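Local coordinates for protein guanine nucleotide exchange factor SRM1 (Saccharomyces cerevisiae, PDB 3OF7) that promotes the exchange of GDP for GTP on the small GTPases Gsp1 and Gsp2, binds chromatin and controls RNA metabolism and nuclear transport, at residues W34-M39 and G440-V445; G76-A81 and N158-L163; L99-S104 and T132-P137. All coordinates share one frame; numbering follows the deposited sequence. Where two conformers were deposited one is given.

Contact 1 (W34-M39 and G440-V445); sequences WGTGSM and GGQFSV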
loop_
_atom_site.group_PDB
_atom_site.type_symbol
_atom_site.label_atom_id
_atom_site.label_comp_id
_atom_site.label_asym_id
_atom_site.label_seq_id
_atom_site.Cartn_x
_atom_site.Cartn_y
_atom_site.Cartn_z
ATOM N N TRP A 34 -8.917 -11.935 -1.884
ATOM C CA TRP A 34 -8.857 -13.049 -0.933
ATOM C C TRP A 34 -8.452 -12.590 0.464
ATOM O O TRP A 34 -7.971 -11.465 0.634
ATOM C CB TRP A 34 -7.924 -14.150 -1.449
ATOM C CG TRP A 34 -6.450 -13.789 -1.488
ATOM C CD1 TRP A 34 -5.509 -14.079 -0.527
ATOM C CD2 TRP A 34 -5.752 -13.102 -2.536
ATOM N NE1 TRP A 34 -4.272 -13.611 -0.917
ATOM C CE2 TRP A 34 -4.391 -13.013 -2.145
ATOM C CE3 TRP A 34 -6.141 -12.550 -3.770
ATOM C CZ2 TRP A 34 -3.416 -12.388 -2.940
ATOM C CZ3 TRP A 34 -5.168 -11.937 -4.563
ATOM C CH2 TRP A 34 -3.823 -11.856 -4.141
ATOM N N GLY A 35 -8.656 -13.469 1.450
ATOM C CA GLY A 35 -8.373 -13.179 2.858
ATOM C C GLY A 35 -9.671 -13.079 3.643
ATOM O O GLY A 35 -10.620 -13.822 3.384
ATOM N N THR A 36 -9.723 -12.145 4.586
ATOM C CA THR A 36 -10.893 -11.977 5.458
ATOM C C THR A 36 -11.603 -10.653 5.164
ATOM O O THR A 36 -10.965 -9.602 5.051
ATOM C CB THR A 36 -10.498 -12.125 6.952
ATOM O OG1 THR A 36 -9.990 -13.450 7.157
ATOM C CG2 THR A 36 -11.697 -11.906 7.897
ATOM N N GLY A 37 -12.924 -10.728 5.025
ATOM C CA GLY A 37 -13.732 -9.575 4.659
ATOM C C GLY A 37 -14.894 -9.358 5.608
ATOM O O GLY A 37 -16.011 -9.067 5.169
ATOM N N SER A 38 -14.627 -9.482 6.908
ATOM C CA SER A 38 -15.667 -9.328 7.938
ATOM C C SER A 38 -16.240 -7.903 7.979
ATOM O O SER A 38 -17.323 -7.674 8.530
ATOM C CB SER A 38 -15.118 -9.735 9.315
ATOM O OG SER A 38 -14.176 -8.788 9.790
ATOM N N MET A 39 -15.503 -6.959 7.395
ATOM C CA MET A 39 -15.913 -5.556 7.332
ATOM C C MET A 39 -16.139 -5.131 5.873
ATOM O O MET A 39 -16.004 -3.952 5.524
ATOM C CB MET A 39 -14.875 -4.659 8.035
ATOM C CG MET A 39 -14.832 -4.811 9.568
ATOM S SD MET A 39 -13.512 -3.911 10.436
ATOM C CE MET A 39 -12.072 -4.849 9.924
ATOM N N GLY A 440 -4.313 -5.109 2.436
ATOM C CA GLY A 440 -4.931 -4.349 3.522
ATOM C C GLY A 440 -4.670 -5.013 4.853
ATOM O O GLY A 440 -3.704 -5.784 5.001
ATOM N N GLY A 441 -5.531 -4.729 5.829
ATOM C CA GLY A 441 -5.344 -5.263 7.178
ATOM C C GLY A 441 -5.398 -6.783 7.221
ATOM O O GLY A 441 -4.545 -7.430 7.845
ATOM N N GLN A 442 -6.404 -7.349 6.557
ATOM C CA GLN A 442 -6.693 -8.785 6.648
ATOM C C GLN A 442 -6.973 -9.440 5.294
ATOM O O GLN A 442 -7.546 -10.534 5.235
ATOM C CB GLN A 442 -7.903 -9.026 7.580
ATOM C CG GLN A 442 -7.749 -8.472 8.995
ATOM C CD GLN A 442 -8.859 -8.933 9.943
ATOM O OE1 GLN A 442 -9.874 -9.489 9.515
ATOM N NE2 GLN A 442 -8.660 -8.702 11.237
ATOM N N PHE A 443 -6.563 -8.789 4.209
ATOM C CA PHE A 443 -6.954 -9.229 2.869
ATOM C C PHE A 443 -5.981 -8.702 1.826
ATOM O O PHE A 443 -5.181 -7.808 2.112
ATOM C CB PHE A 443 -8.390 -8.767 2.554
ATOM C CG PHE A 443 -8.516 -7.282 2.262
ATOM C CD1 PHE A 443 -8.406 -6.343 3.283
ATOM C CD2 PHE A 443 -8.761 -6.834 0.958
ATOM C CE1 PHE A 443 -8.531 -4.962 3.020
ATOM C CE2 PHE A 443 -8.883 -5.464 0.676
ATOM C CZ PHE A 443 -8.767 -4.525 1.707
ATOM N N SER A 444 -6.067 -9.249 0.617
ATOM C CA SER A 444 -5.224 -8.831 -0.501
ATOM C C SER A 444 -6.040 -8.751 -1.795
ATOM O O SER A 444 -7.113 -9.356 -1.909
ATOM C CB SER A 444 -4.061 -9.808 -0.682
ATOM O OG SER A 444 -3.393 -10.043 0.547
ATOM N N VAL A 445 -5.533 -7.983 -2.755
ATOM C CA VAL A 445 -6.184 -7.810 -4.051
ATOM C C VAL A 445 -5.101 -7.886 -5.119
ATOM O O VAL A 445 -3.990 -7.380 -4.916
ATOM C CB VAL A 445 -6.907 -6.440 -4.161
ATOM C CG1 VAL A 445 -7.575 -6.276 -5.541
ATOM C CG2 VAL A 445 -7.938 -6.262 -3.041
HETATM O O HOH W 1 -11.667 -8.416 8.208
#
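Trp34 and Ser444 form an antiparallel hydrogen-bonded pair that joins the two ends of the RCC1-like domain in the closing blade of the beta-propeller. Strand 30-34 lies next to strand 443-450 in a four-stranded sheet, so the first and seventh RCC1 repeats meet here and the ring is shut by backbone hydrogen bonds. Ser444 N donates to Trp34 O at 2.9 Å with an N-H...O angle of 166°, and Trp34 N returns a bond of 3.1 Å to Ser444 O. The side chains of this pair share one face of the sheet. Trp34 has CG between its backbone N and carbonyl carbon (chi1 69°), which brings the indole across its partner. Ser444 CB then rests over the six-membered ring, 3.8 Å from its centroid and displaced toward the rim, a CH-pi contact.

One residue on, Gly35 and Phe443 form a non-hydrogen-bonded pair with their CA atoms 4.2 Å apart. The chain turns a corner at Gly35, where phi is 111°. A CB there would point into Gln442 O and Phe443 CA and also jam against the preceding carbonyl, which accounts for glycine. Beyond the corner, Thr36 N reaches Gln442 O at 2.8 Å, a third backbone bond.

The second shell fixes the polar ends. Ser444 OG bonds to Ala408 O, which also takes a weak bond from Trp34 NE1, and Thr36 OG1 bonds to Thr406 O; the loop carrying both carbonyls thus holds this corner from outside the pair. The Phe443 ring leads away from 34-39 to Val74 and Leu42. A water lies between Ser38 OG, 3.0 Å from it, and Gln442 OE1. The Gln442 side chain, extended beyond CG, crosses that of Thr36 at an angle, placing OE1 3.4 Å from Thr36 CG2.

Contact 2 (G76-A81 and N158-L163); sequences GMHTLA and NMSCAL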
loop_
_atom_site.group_PDB
_atom_site.type_symbol
_atom_site.label_atom_id
_atom_site.label_comp_id
_atom_site.label_asym_id
_atom_site.label_seq_id
_atom_site.Cartn_x
_atom_site.Cartn_y
_atom_site.Cartn_z
ATOM N N GLY A 76 -6.652 -0.086 4.625
ATOM C CA GLY A 76 -6.786 -1.008 5.744
ATOM C C GLY A 76 -8.061 -1.823 5.697
ATOM O O GLY A 76 -8.016 -3.042 5.843
ATOM N N MET A 77 -9.191 -1.141 5.470
ATOM C CA MET A 77 -10.512 -1.764 5.504
ATOM C C MET A 77 -11.357 -1.410 4.268
ATOM O O MET A 77 -12.555 -1.707 4.218
ATOM C CB MET A 77 -11.255 -1.370 6.796
ATOM C CG MET A 77 -10.619 -1.902 8.090
ATOM S SD MET A 77 -11.434 -1.325 9.603
ATOM N N HIS A 78 -10.744 -0.757 3.278
ATOM C CA HIS A 78 -11.461 -0.427 2.035
ATOM C C HIS A 78 -10.514 -0.380 0.848
ATOM O O HIS A 78 -9.303 -0.297 1.028
ATOM C CB HIS A 78 -12.242 0.885 2.156
ATOM C CG HIS A 78 -11.374 2.096 2.292
ATOM N ND1 HIS A 78 -11.220 3.026 1.285
ATOM C CD2 HIS A 78 -10.606 2.525 3.319
ATOM C CE1 HIS A 78 -10.391 3.973 1.687
ATOM N NE2 HIS A 78 -10.003 3.692 2.919
ATOM N N THR A 79 -11.071 -0.435 -0.357
ATOM C CA THR A 79 -10.282 -0.401 -1.581
ATOM C C THR A 79 -10.912 0.557 -2.574
ATOM O O THR A 79 -12.135 0.692 -2.630
ATOM C CB THR A 79 -10.196 -1.803 -2.227
ATOM O OG1 THR A 79 -9.636 -2.724 -1.280
ATOM C CG2 THR A 79 -9.328 -1.787 -3.507
ATOM N N LEU A 80 -10.063 1.220 -3.346
ATOM C CA LEU A 80 -10.513 2.055 -4.440
ATOM C C LEU A 80 -9.976 1.446 -5.721
ATOM O O LEU A 80 -8.864 0.943 -5.735
ATOM C CB LEU A 80 -9.957 3.469 -4.282
ATOM C CG LEU A 80 -10.178 4.143 -2.925
ATOM C CD1 LEU A 80 -9.420 5.466 -2.900
ATOM C CD2 LEU A 80 -11.675 4.351 -2.619
ATOM N N ALA A 81 -10.767 1.502 -6.794
ATOM C CA ALA A 81 -10.308 1.064 -8.102
ATOM C C ALA A 81 -10.641 2.096 -9.179
ATOM O O ALA A 81 -11.562 2.911 -9.018
ATOM C CB ALA A 81 -10.893 -0.315 -8.454
ATOM N N ASN A 158 -8.980 4.684 6.900
ATOM C CA ASN A 158 -10.247 5.413 7.026
ATOM C C ASN A 158 -10.422 6.589 6.037
ATOM O O ASN A 158 -11.476 7.246 6.029
ATOM C CB ASN A 158 -10.388 5.935 8.473
ATOM C CG ASN A 158 -10.223 4.836 9.524
ATOM O OD1 ASN A 158 -9.231 4.801 10.279
ATOM N ND2 ASN A 158 -11.192 3.936 9.576
ATOM N N MET A 159 -9.402 6.863 5.225
ATOM C CA MET A 159 -9.483 7.953 4.238
ATOM C C MET A 159 -9.115 7.518 2.830
ATOM O O MET A 159 -8.468 6.491 2.622
ATOM C CB MET A 159 -8.776 9.261 4.682
ATOM C CG MET A 159 -7.270 9.398 4.487
ATOM S SD MET A 159 -6.498 9.819 2.887
ATOM C CE MET A 159 -6.999 11.509 2.524
ATOM N N SER A 160 -9.558 8.312 1.869
ATOM C CA SER A 160 -9.390 8.002 0.468
ATOM C C SER A 160 -8.909 9.249 -0.244
ATOM O O SER A 160 -9.240 10.370 0.162
ATOM C CB SER A 160 -10.724 7.556 -0.113
ATOM O OG SER A 160 -11.116 6.312 0.434
ATOM N N CYS A 161 -8.129 9.051 -1.297
ATOM C CA CYS A 161 -7.532 10.158 -2.028
ATOM C C CYS A 161 -7.411 9.830 -3.508
ATOM O O CYS A 161 -7.072 8.706 -3.871
ATOM C CB CYS A 161 -6.164 10.510 -1.446
ATOM S SG CYS A 161 -5.462 12.047 -2.101
ATOM N N ALA A 162 -7.715 10.814 -4.352
ATOM C CA ALA A 162 -7.513 10.684 -5.790
ATOM C C ALA A 162 -6.685 11.855 -6.280
ATOM O O ALA A 162 -7.027 13.025 -6.024
ATOM C CB ALA A 162 -8.856 10.632 -6.531
ATOM N N LEU A 163 -5.595 11.533 -6.968
ATOM C CA LEU A 163 -4.722 12.525 -7.572
ATOM C C LEU A 163 -5.049 12.674 -9.055
ATOM O O LEU A 163 -5.058 11.684 -9.791
ATOM C CB LEU A 163 -3.259 12.110 -7.404
ATOM C CG LEU A 163 -2.203 12.964 -8.113
ATOM C CD1 LEU A 163 -2.212 14.410 -7.587
ATOM C CD2 LEU A 163 -0.819 12.337 -7.988
#
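This is a buried packing contact between two adjacent blades of the propeller, in which His78 and Leu80 of one sheet meet Ser160 and the Met159 carbonyl of the next. Strands 78-81 and 159-163 run nearly parallel, 14° apart, but their axes are 8.7 Å from one another. That spacing is too wide for backbone pairing, and side chains fill the interval. The CB atoms of His78, Leu80 and Ser160 all point into it.

His78 presents the edge of its imidazole to 158-163, its chi1 of 67° setting CG in the position flanked by both the backbone N and the carbonyl carbon. NE2 lies 3.2 Å from Met159 O, which sits in the plane of the ring, but the N-H...O angle of 121° makes this a weak hydrogen bond. Leu80 meets Ser160 with both methyls: CD1 lies 3.7 Å from Ser160 CB, and CD2 is 3.7 Å from Ser160 OG. CD1 also approaches Cys161 O, at 4.1 Å. The hydroxyl buried among these groups is hydrogen-bonded to Ala98 O in the loop after strand 88-92.

The surroundings complete the interblade layer. Strand 150-155 contributes Ala155 against His78 and Leu153 against Leu80, while Ala98 also packs on His78 from the loop. Trp172 of strand 169-177 touches Ser160, and Ser90 of strand 88-92 touches Leu80.

Contact 3 (L99-S104 and T132-P137); sequences LGRDTS and TPAKIP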
loop_
_atom_site.group_PDB
_atom_site.type_symbol
_atom_site.label_atom_id
_atom_site.label_comp_id
_atom_site.label_asym_id
_atom_site.label_seq_id
_atom_site.Cartn_x
_atom_site.Cartn_y
_atom_site.Cartn_z
ATOM N N LEU A 99 -15.726 5.152 1.548
ATOM C CA LEU A 99 -16.135 4.707 0.206
ATOM C C LEU A 99 -16.536 5.865 -0.706
ATOM O O LEU A 99 -16.595 5.703 -1.930
ATOM C CB LEU A 99 -17.253 3.658 0.269
ATOM C CG LEU A 99 -17.031 2.400 1.117
ATOM C CD1 LEU A 99 -18.152 1.406 0.840
ATOM C CD2 LEU A 99 -15.661 1.770 0.846
ATOM N N GLY A 100 -16.821 7.020 -0.108
ATOM C CA GLY A 100 -17.176 8.230 -0.861
ATOM C C GLY A 100 -18.473 8.125 -1.639
ATOM O O GLY A 100 -18.645 8.789 -2.669
ATOM N N ARG A 101 -19.379 7.278 -1.154
ATOM C CA ARG A 101 -20.662 7.039 -1.818
ATOM C C ARG A 101 -21.709 6.562 -0.814
ATOM O O ARG A 101 -21.373 6.009 0.237
ATOM C CB ARG A 101 -20.509 6.037 -2.974
ATOM C CG ARG A 101 -20.011 4.648 -2.566
ATOM C CD ARG A 101 -19.820 3.753 -3.789
ATOM N NE ARG A 101 -19.292 2.431 -3.434
ATOM C CZ ARG A 101 -20.035 1.400 -3.042
ATOM N NH1 ARG A 101 -21.358 1.512 -2.956
ATOM N NH2 ARG A 101 -19.459 0.245 -2.746
ATOM N N ASP A 102 -22.976 6.794 -1.142
ATOM C CA ASP A 102 -24.091 6.448 -0.259
ATOM C C ASP A 102 -24.299 4.938 -0.182
ATOM O O ASP A 102 -24.576 4.296 -1.195
ATOM C CB ASP A 102 -25.371 7.149 -0.741
ATOM C CG ASP A 102 -26.522 7.028 0.245
ATOM O OD1 ASP A 102 -27.640 7.463 -0.108
ATOM O OD2 ASP A 102 -26.319 6.508 1.365
ATOM N N THR A 103 -24.146 4.378 1.018
ATOM C CA THR A 103 -24.385 2.947 1.244
ATOM C C THR A 103 -25.454 2.709 2.316
ATOM O O THR A 103 -25.549 1.614 2.873
ATOM C CB THR A 103 -23.087 2.174 1.631
ATOM O OG1 THR A 103 -22.487 2.772 2.787
ATOM C CG2 THR A 103 -22.087 2.169 0.482
ATOM N N SER A 104 -26.256 3.736 2.595
ATOM C CA SER A 104 -27.274 3.665 3.651
ATOM C C SER A 104 -28.500 2.861 3.222
ATOM O O SER A 104 -28.631 2.479 2.057
ATOM C CB SER A 104 -27.692 5.073 4.098
ATOM O OG SER A 104 -28.242 5.815 3.020
ATOM N N THR A 132 -20.309 -4.740 -2.112
ATOM C CA THR A 132 -20.389 -4.821 -3.569
ATOM C C THR A 132 -19.705 -3.607 -4.188
ATOM O O THR A 132 -20.136 -2.470 -3.954
ATOM C CB THR A 132 -21.851 -4.947 -4.077
ATOM O OG1 THR A 132 -22.477 -6.083 -3.464
ATOM C CG2 THR A 132 -21.892 -5.115 -5.610
ATOM N N PRO A 133 -18.629 -3.843 -4.965
ATOM C CA PRO A 133 -17.935 -2.765 -5.650
ATOM C C PRO A 133 -18.901 -1.991 -6.524
ATOM O O PRO A 133 -19.695 -2.596 -7.241
ATOM C CB PRO A 133 -16.923 -3.505 -6.530
ATOM C CG PRO A 133 -16.629 -4.731 -5.769
ATOM C CD PRO A 133 -17.948 -5.135 -5.169
ATOM N N ALA A 134 -18.837 -0.669 -6.444
ATOM C CA ALA A 134 -19.688 0.194 -7.260
ATOM C C ALA A 134 -18.995 1.528 -7.482
ATOM O O ALA A 134 -18.086 1.900 -6.725
ATOM C CB ALA A 134 -21.064 0.392 -6.592
ATOM N N LYS A 135 -19.439 2.259 -8.504
ATOM C CA LYS A 135 -18.821 3.528 -8.862
ATOM C C LYS A 135 -19.285 4.663 -7.972
ATOM O O LYS A 135 -20.470 4.763 -7.649
ATOM C CB LYS A 135 -19.103 3.884 -10.321
ATOM C CG LYS A 135 -18.315 3.054 -11.332
ATOM C CD LYS A 135 -18.667 3.402 -12.776
ATOM C CE LYS A 135 -19.959 2.717 -13.225
ATOM N NZ LYS A 135 -20.316 3.050 -14.643
ATOM N N ILE A 136 -18.335 5.510 -7.582
ATOM C CA ILE A 136 -18.638 6.817 -7.013
ATOM C C ILE A 136 -19.224 7.654 -8.157
ATOM O O ILE A 136 -18.684 7.643 -9.271
ATOM C CB ILE A 136 -17.364 7.495 -6.430
ATOM C CG1 ILE A 136 -16.816 6.687 -5.245
ATOM C CG2 ILE A 136 -17.637 8.952 -6.015
ATOM C CD1 ILE A 136 -15.505 7.216 -4.683
ATOM N N PRO A 137 -20.346 8.352 -7.901
ATOM C CA PRO A 137 -20.931 9.186 -8.953
ATOM C C PRO A 137 -19.907 10.111 -9.600
ATOM O O PRO A 137 -19.111 10.755 -8.911
ATOM C CB PRO A 137 -22.009 9.980 -8.209
ATOM C CG PRO A 137 -22.449 9.048 -7.143
ATOM C CD PRO A 137 -21.193 8.326 -6.694
HETATM O O HOH W 2 -22.722 -1.452 -3.954
#
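The outer edge of a propeller blade, within the second RCC1 repeat, is where Arg101 of a loop lies against Ala134 of the short edge strand 134-135. The arginine is extended from CG to NE and turns its guanidinium flat to the strand: Ala134 CB stands 3.8 Å above the plane, over its centre. NH2 comes within 3.0 Å of Thr132 O, and a water bound to that carbonyl at 2.8 Å accepts a weak bond from NH1. NH2 is hydrogen-bonded to the carbonyls of Ser90 and Leu129, so one side chain ties the loop to strand 88-92 and helix 128-131. An alanine here would probably cost those two carbonyls this donor and open a gap beneath Ala134 CB.

Ile136 covers the preceding turn, its CD1 3.3 Å from Leu99 O and its CG2 3.5 Å from Gly100 O. Gly100 has a positive phi of 65°, which favours glycine.

Strand 134-135 is one of the two outer strands of its four-stranded sheet, bonded through Ala134 to Ser90 of strand 88-92; Ile136 packs on Val88 of that strand, and Leu99 touches Glu130 of helix 128-131.

How the contacts relate
The contacts follow the propeller across three consecutive blades. Contact 1 closes the ring, contact 3 lies at the outer edge of the next blade, and contact 2 joins that blade to the one after; strands 78-81 and 134-135 belong to the same four-stranded sheet. Contact 2 is about 14 Å from contact 1 and 12 Å from contact 3, centre to centre, and it touches both: Gly441 N probably bonds to Gly76 O at 3.0 Å, and His78 CB packs on Leu99 CD2 at 3.8 Å. Contacts 1 and 3 do not touch, their centres being about 18 Å and their nearest atoms about 7 Å apart. In sequence, contact 1 spans contact 2, which spans contact 3.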